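Local coordinates for protein ATP synthase subunit s, mitochondrial (Bos taurus, PDB 3E4G) that regulates the mitochondrial ATP synthase, being needed for its proton conduction and blocking a proton leak through an alternative exit pathway, at residues K142-S147 with P167-K172; L112-L117 with H137-K142. The protein carries 1 engineered substitution. All coordinates share one frame; numbering follows the deposited sequence.

Interaction 1: residues K142-S147 with P167-K172; sequences KYLFLS and PSLELK
Tyr143, Phe145, Glu170 and Lys172 stand on one face of two parallel strands, and Leu144 and Leu171 stand on the other. Tyr143 and Phe145 both hold CG anti to the backbone N, beside the carbonyl carbon, with both rings on this face. The Glu170 carboxylate meets the Tyr143 ring at its edge, with Glu170 CD 3.7 Å from Tyr143 CD1 and the two planes 78° apart. The Lys172 chain, extended to CE and bent only at its last torsion, runs alongside both rings. Lys172 CG lies 3.7 Å from Phe145 CD1, and Lys172 CD 3.5 Å from Tyr143 OH. On the opposite face Leu144 and Leu171 point the same way, Leu144 CD2 being 3.7 Å from Leu171 CD1. Phe162 and Val159 pack against this side from helix 155-165, the helix of the beta-alpha-beta unit that joins the two strands. Four backbone bonds fix the register. The straightest is Lys172 N to Leu144 O, 2.9 Å at 170°. Glu170 N reaches Lys142 O from above its carbonyl plane, and a water donates to that same oxygen and to Glu170 OE1. The leucine face is thus apolar and packs on the helix. The other face mixes aromatic carbon with charged ends, consistent with its greater contact with solvent.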
loop_
_atom_site.group_PDB
_atom_site.type_symbol
_atom_site.label_atom_id
_atom_site.label_comp_id
_atom_site.label_asym_id
_atom_site.label_seq_id
_atom_site.Cartn_x
_atom_site.Cartn_y
_atom_site.Cartn_z
ATOM N N LYS A 142 -1.222 14.368 1.909
ATOM C CA LYS A 142 -2.078 15.311 2.644
ATOM C C LYS A 142 -2.663 14.717 3.895
ATOM O O LYS A 142 -3.106 15.504 4.772
ATOM C CB LYS A 142 -3.174 15.832 1.747
ATOM C CG LYS A 142 -2.673 16.633 0.521
ATOM C CD LYS A 142 -1.838 17.917 1.083
ATOM C CE LYS A 142 -2.742 18.810 1.900
ATOM N NZ LYS A 142 -2.151 20.182 1.918
ATOM N N TYR A 143 -2.779 13.421 3.995
ATOM C CA TYR A 143 -3.402 12.767 5.163
ATOM C C TYR A 143 -2.603 11.515 5.500
ATOM O O TYR A 143 -2.373 10.690 4.584
ATOM C CB TYR A 143 -4.880 12.392 4.817
ATOM C CG TYR A 143 -5.626 11.756 5.947
ATOM C CD1 TYR A 143 -6.017 12.497 7.032
ATOM C CD2 TYR A 143 -5.933 10.413 5.915
ATOM C CE1 TYR A 143 -6.757 11.897 8.048
ATOM C CE2 TYR A 143 -6.715 9.834 6.928
ATOM C CZ TYR A 143 -7.105 10.593 7.983
ATOM O OH TYR A 143 -7.924 10.038 8.983
ATOM N N LEU A 144 -2.261 11.363 6.759
ATOM C CA LEU A 144 -1.578 10.138 7.249
ATOM C C LEU A 144 -2.229 9.815 8.578
ATOM O O LEU A 144 -2.153 10.622 9.511
ATOM C CB LEU A 144 -0.067 10.353 7.425
ATOM C CG LEU A 144 0.728 9.150 7.915
ATOM C CD1 LEU A 144 0.598 7.964 7.011
ATOM C CD2 LEU A 144 2.225 9.525 8.090
ATOM N N PHE A 145 -2.789 8.635 8.661
ATOM C CA PHE A 145 -3.459 8.144 9.876
ATOM C C PHE A 145 -2.692 6.902 10.337
ATOM O O PHE A 145 -2.571 5.927 9.579
ATOM C CB PHE A 145 -4.907 7.779 9.549
ATOM C CG PHE A 145 -5.685 7.101 10.632
ATOM C CD1 PHE A 145 -5.532 7.442 11.961
ATOM C CD2 PHE A 145 -6.555 6.079 10.297
ATOM C CE1 PHE A 145 -6.323 6.779 12.937
ATOM C CE2 PHE A 145 -7.332 5.427 11.253
ATOM C CZ PHE A 145 -7.186 5.799 12.573
ATOM N N LEU A 146 -2.199 6.960 11.566
ATOM C CA LEU A 146 -1.447 5.844 12.200
ATOM C C LEU A 146 -2.210 5.409 13.439
ATOM O O LEU A 146 -2.519 6.270 14.281
ATOM C CB LEU A 146 -0.045 6.308 12.599
ATOM C CG LEU A 146 0.773 6.923 11.465
ATOM C CD1 LEU A 146 2.193 7.329 11.977
ATOM C CD2 LEU A 146 0.893 5.989 10.283
ATOM N N SER A 147 -2.454 4.125 13.594
ATOM C CA SER A 147 -3.243 3.652 14.709
ATOM C C SER A 147 -2.751 2.277 15.170
ATOM O O SER A 147 -2.526 1.383 14.333
ATOM C CB SER A 147 -4.677 3.492 14.278
ATOM O OG SER A 147 -5.437 2.872 15.309
ATOM N N PRO A 167 4.924 19.956 5.958
ATOM C CA PRO A 167 4.151 20.904 6.816
ATOM C C PRO A 167 2.702 20.962 6.593
ATOM O O PRO A 167 1.908 21.382 7.485
ATOM C CB PRO A 167 4.797 22.212 6.527
ATOM C CG PRO A 167 5.458 22.012 5.267
ATOM C CD PRO A 167 5.943 20.644 5.162
ATOM N N SER A 168 2.272 20.546 5.387
ATOM C CA SER A 168 0.852 20.557 5.088
ATOM C C SER A 168 0.121 19.245 5.444
ATOM O O SER A 168 -1.086 19.184 5.226
ATOM C CB SER A 168 0.581 20.992 3.695
ATOM O OG SER A 168 0.948 20.028 2.795
ATOM N N LEU A 169 0.861 18.263 5.926
ATOM C CA LEU A 169 0.297 16.971 6.236
ATOM C C LEU A 169 -0.692 17.017 7.412
ATOM O O LEU A 169 -0.345 17.600 8.464
ATOM C CB LEU A 169 1.431 15.986 6.589
ATOM C CG LEU A 169 1.039 14.574 6.925
ATOM C CD1 LEU A 169 0.272 13.930 5.733
ATOM C CD2 LEU A 169 2.207 13.848 7.549
ATOM N N GLU A 170 -1.911 16.503 7.278
ATOM C CA GLU A 170 -2.778 16.247 8.403
ATOM C C GLU A 170 -2.386 14.874 8.930
ATOM O O GLU A 170 -2.642 13.864 8.245
ATOM C CB GLU A 170 -4.218 16.229 7.885
ATOM C CG GLU A 170 -5.190 15.934 8.950
ATOM C CD GLU A 170 -6.676 15.848 8.421
ATOM O OE1 GLU A 170 -6.967 16.170 7.268
ATOM O OE2 GLU A 170 -7.664 15.405 9.185
ATOM N N LEU A 171 -1.760 14.859 10.120
ATOM C CA LEU A 171 -1.262 13.622 10.727
ATOM C C LEU A 171 -2.172 13.307 11.861
ATOM O O LEU A 171 -2.265 14.086 12.843
ATOM C CB LEU A 171 0.250 13.878 11.238
ATOM C CG LEU A 171 0.923 12.682 11.937
ATOM C CD1 LEU A 171 1.151 11.506 10.987
ATOM C CD2 LEU A 171 2.218 13.131 12.563
ATOM N N LYS A 172 -2.862 12.182 11.794
ATOM C CA LYS A 172 -3.803 11.736 12.795
ATOM C C LYS A 172 -3.161 10.535 13.460
ATOM O O LYS A 172 -2.869 9.530 12.800
ATOM C CB LYS A 172 -5.109 11.368 12.169
ATOM C CG LYS A 172 -6.134 10.937 13.148
ATOM C CD LYS A 172 -7.439 10.652 12.437
ATOM C CE LYS A 172 -8.511 10.347 13.365
ATOM N NZ LYS A 172 -8.889 11.526 14.249
HETATM O O HOH W 1 -5.891 16.185 4.761
#

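Interaction 2: residues L112-L117 with H137-K142; sequences LQKSML and HFRNLK
Successive leucine-rich repeats stack here, the end of helix 110-115 in LRR 3 lying against the turn that leads into strand 143-147 in LRR 4. Phe138 is the apolar centre. Its CG is anti to the carbonyl carbon (chi1 -68°), and the ring reaches the helix. Met116 CG sits over one ring face, a CH-pi contact 4.1 Å from the Phe138 centroid and offset toward the rim. The Met116 chain bends at chi2 and chi3, and SD makes an oblique Met-aromatic contact with the same ring. Leu112 CB comes within 3.8 Å of Phe138 CE1. Phe138 is also the centre of an inverse gamma turn and the first residue of a type I turn that ends at Leu141. These turns lie late in LRR 4, between helix 129-134 and strand 143-147, and bring Leu141 beside Leu117, the last residue of LRR 3. Leu141 CD1 lies 3.5 Å from Leu117 C. Next to it Lys142 N gives a straight 2.7 Å bond to Leu117 O, at 165°. The Gln113 amide is turned 81° from the Arg139 guanidinium, with OE1 at the guanidinium edge, near its plane. Arg139 NH1 makes a weak bond to Gln113 OE1, 3.1 Å long. Gln113 NE2 also bonds to Ser107 O of helix 100-107, so both ends of the amide are engaged. The Arg139 chain lies alongside Lys114, with Arg139 NH2 3.6 Å from Lys114 CG.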
loop_
_atom_site.group_PDB
_atom_site.type_symbol
_atom_site.label_atom_id
_atom_site.label_comp_id
_atom_site.label_asym_id
_atom_site.label_seq_id
_atom_site.Cartn_x
_atom_site.Cartn_y
_atom_site.Cartn_z
ATOM N N LEU A 112 4.716 6.376 -7.070
ATOM C CA LEU A 112 3.874 6.591 -5.873
ATOM C C LEU A 112 4.180 7.909 -5.234
ATOM O O LEU A 112 3.283 8.596 -4.708
ATOM C CB LEU A 112 4.074 5.477 -4.846
ATOM C CG LEU A 112 3.623 4.067 -5.315
ATOM C CD1 LEU A 112 3.799 3.091 -4.161
ATOM C CD2 LEU A 112 2.153 4.082 -5.720
ATOM N N GLN A 113 5.467 8.325 -5.202
ATOM C CA GLN A 113 5.782 9.658 -4.634
ATOM C C GLN A 113 4.967 10.744 -5.354
ATOM O O GLN A 113 4.499 11.698 -4.749
ATOM C CB GLN A 113 7.264 9.986 -4.809
ATOM C CG GLN A 113 8.178 9.018 -4.061
ATOM C CD GLN A 113 9.665 9.280 -4.404
ATOM O OE1 GLN A 113 9.963 10.158 -5.236
ATOM N NE2 GLN A 113 10.525 8.510 -3.777
ATOM N N LYS A 114 4.825 10.595 -6.685
ATOM C CA LYS A 114 4.101 11.610 -7.473
ATOM C C LYS A 114 2.636 11.635 -7.210
ATOM O O LYS A 114 2.022 12.714 -7.249
ATOM C CB LYS A 114 4.365 11.368 -8.984
ATOM C CG LYS A 114 5.800 11.620 -9.377
ATOM C CD LYS A 114 6.159 10.873 -10.653
ATOM C CE LYS A 114 7.621 11.060 -11.048
ATOM N NZ LYS A 114 7.955 10.273 -12.204
ATOM N N SER A 115 2.010 10.484 -6.963
ATOM C CA SER A 115 0.535 10.410 -6.924
ATOM C C SER A 115 -0.047 10.340 -5.521
ATOM O O SER A 115 -1.230 10.699 -5.348
ATOM C CB SER A 115 0.069 9.188 -7.686
ATOM O OG SER A 115 0.596 7.999 -7.145
ATOM N N MET A 116 0.688 9.856 -4.517
ATOM C CA MET A 116 0.076 9.534 -3.234
ATOM C C MET A 116 -0.385 10.759 -2.488
ATOM O O MET A 116 0.373 11.718 -2.258
ATOM C CB MET A 116 1.073 8.737 -2.390
ATOM C CG MET A 116 1.044 7.258 -2.745
ATOM S SD MET A 116 -0.485 6.418 -2.274
ATOM C CE MET A 116 -0.340 6.480 -0.473
ATOM N N LEU A 117 -1.624 10.676 -2.019
ATOM C CA LEU A 117 -2.286 11.739 -1.240
ATOM C C LEU A 117 -2.633 11.332 0.198
ATOM O O LEU A 117 -2.652 12.192 1.071
ATOM C CB LEU A 117 -3.572 12.224 -1.943
ATOM C CG LEU A 117 -3.383 12.672 -3.392
ATOM C CD1 LEU A 117 -4.743 13.075 -3.975
ATOM C CD2 LEU A 117 -2.390 13.868 -3.448
ATOM N N HIS A 137 9.033 10.544 1.859
ATOM C CA HIS A 137 9.263 10.664 0.401
ATOM C C HIS A 137 7.959 10.851 -0.355
ATOM O O HIS A 137 8.013 11.224 -1.551
ATOM C CB HIS A 137 9.971 9.434 -0.143
ATOM C CG HIS A 137 11.365 9.339 0.363
ATOM N ND1 HIS A 137 12.399 10.261 0.051
ATOM C CD2 HIS A 137 11.889 8.456 1.185
ATOM C CE1 HIS A 137 13.460 9.940 0.742
ATOM N NE2 HIS A 137 13.240 8.781 1.340
ATOM N N PHE A 138 6.799 10.588 0.241
ATOM C CA PHE A 138 5.493 10.873 -0.374
ATOM C C PHE A 138 5.220 12.342 -0.217
ATOM O O PHE A 138 4.484 12.815 0.643
ATOM C CB PHE A 138 4.409 9.972 0.214
ATOM C CG PHE A 138 4.523 8.533 -0.129
ATOM C CD1 PHE A 138 5.345 8.015 -1.138
ATOM C CD2 PHE A 138 3.680 7.598 0.529
ATOM C CE1 PHE A 138 5.307 6.703 -1.482
ATOM C CE2 PHE A 138 3.692 6.262 0.187
ATOM C CZ PHE A 138 4.504 5.810 -0.814
ATOM N N ARG A 139 5.893 13.122 -1.109
ATOM C CA ARG A 139 5.983 14.580 -0.951
ATOM C C ARG A 139 4.678 15.272 -1.115
ATOM O O ARG A 139 4.547 16.444 -0.752
ATOM C CB ARG A 139 7.073 15.135 -1.893
ATOM C CG ARG A 139 6.827 14.857 -3.367
ATOM C CD ARG A 139 7.985 15.379 -4.194
ATOM N NE ARG A 139 7.857 15.082 -5.637
ATOM C CZ ARG A 139 8.252 13.962 -6.193
ATOM N NH1 ARG A 139 8.833 13.003 -5.493
ATOM N NH2 ARG A 139 8.015 13.742 -7.485
ATOM N N ASN A 140 3.663 14.616 -1.731
ATOM C CA ASN A 140 2.335 15.173 -1.952
ATOM C C ASN A 140 1.320 14.708 -0.941
ATOM O O ASN A 140 0.119 15.027 -1.050
ATOM C CB ASN A 140 1.854 14.844 -3.352
ATOM C CG ASN A 140 2.793 15.385 -4.412
ATOM O OD1 ASN A 140 3.296 14.575 -5.253
ATOM N ND2 ASN A 140 3.086 16.649 -4.374
ATOM N N LEU A 141 1.760 13.952 0.092
ATOM C CA LEU A 141 0.809 13.414 1.065
ATOM C C LEU A 141 0.100 14.523 1.797
ATOM O O LEU A 141 0.727 15.458 2.314
ATOM C CB LEU A 141 1.553 12.501 2.053
ATOM C CG LEU A 141 0.755 11.334 2.671
ATOM C CD1 LEU A 141 0.410 10.305 1.550
ATOM C CD2 LEU A 141 1.595 10.705 3.738
ATOM N N LYS A 142 -1.222 14.368 1.909
ATOM C CA LYS A 142 -2.078 15.311 2.644
ATOM C C LYS A 142 -2.663 14.717 3.895
ATOM O O LYS A 142 -3.106 15.504 4.772
ATOM C CB LYS A 142 -3.174 15.832 1.747
ATOM C CG LYS A 142 -2.673 16.633 0.521
ATOM C CD LYS A 142 -1.838 17.917 1.083
ATOM C CE LYS A 142 -2.742 18.810 1.900
ATOM N NZ LYS A 142 -2.151 20.182 1.918
#

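How the interactions relate
Interaction 2 comes first along the chain and interaction 1 follows, the two meeting at Lys142. Their centres are 12 Å apart, on the same side of the chain's centre. Interaction 2 joins LRR 3 to LRR 4 just ahead of strands 118-122 and 143-147. Interaction 1 then pairs strand 143-147 with 170-174, the outermost strand at that end of the sheet. Lys142 belongs to both. Leu117 O, part of interaction 2, also lies 3.2 Å from Tyr143 N of interaction 1, a probable hydrogen bond. Leu169 CD1 packs on Leu141 O. Together they continue the sheet past LRR 4 to its last strand in this chain.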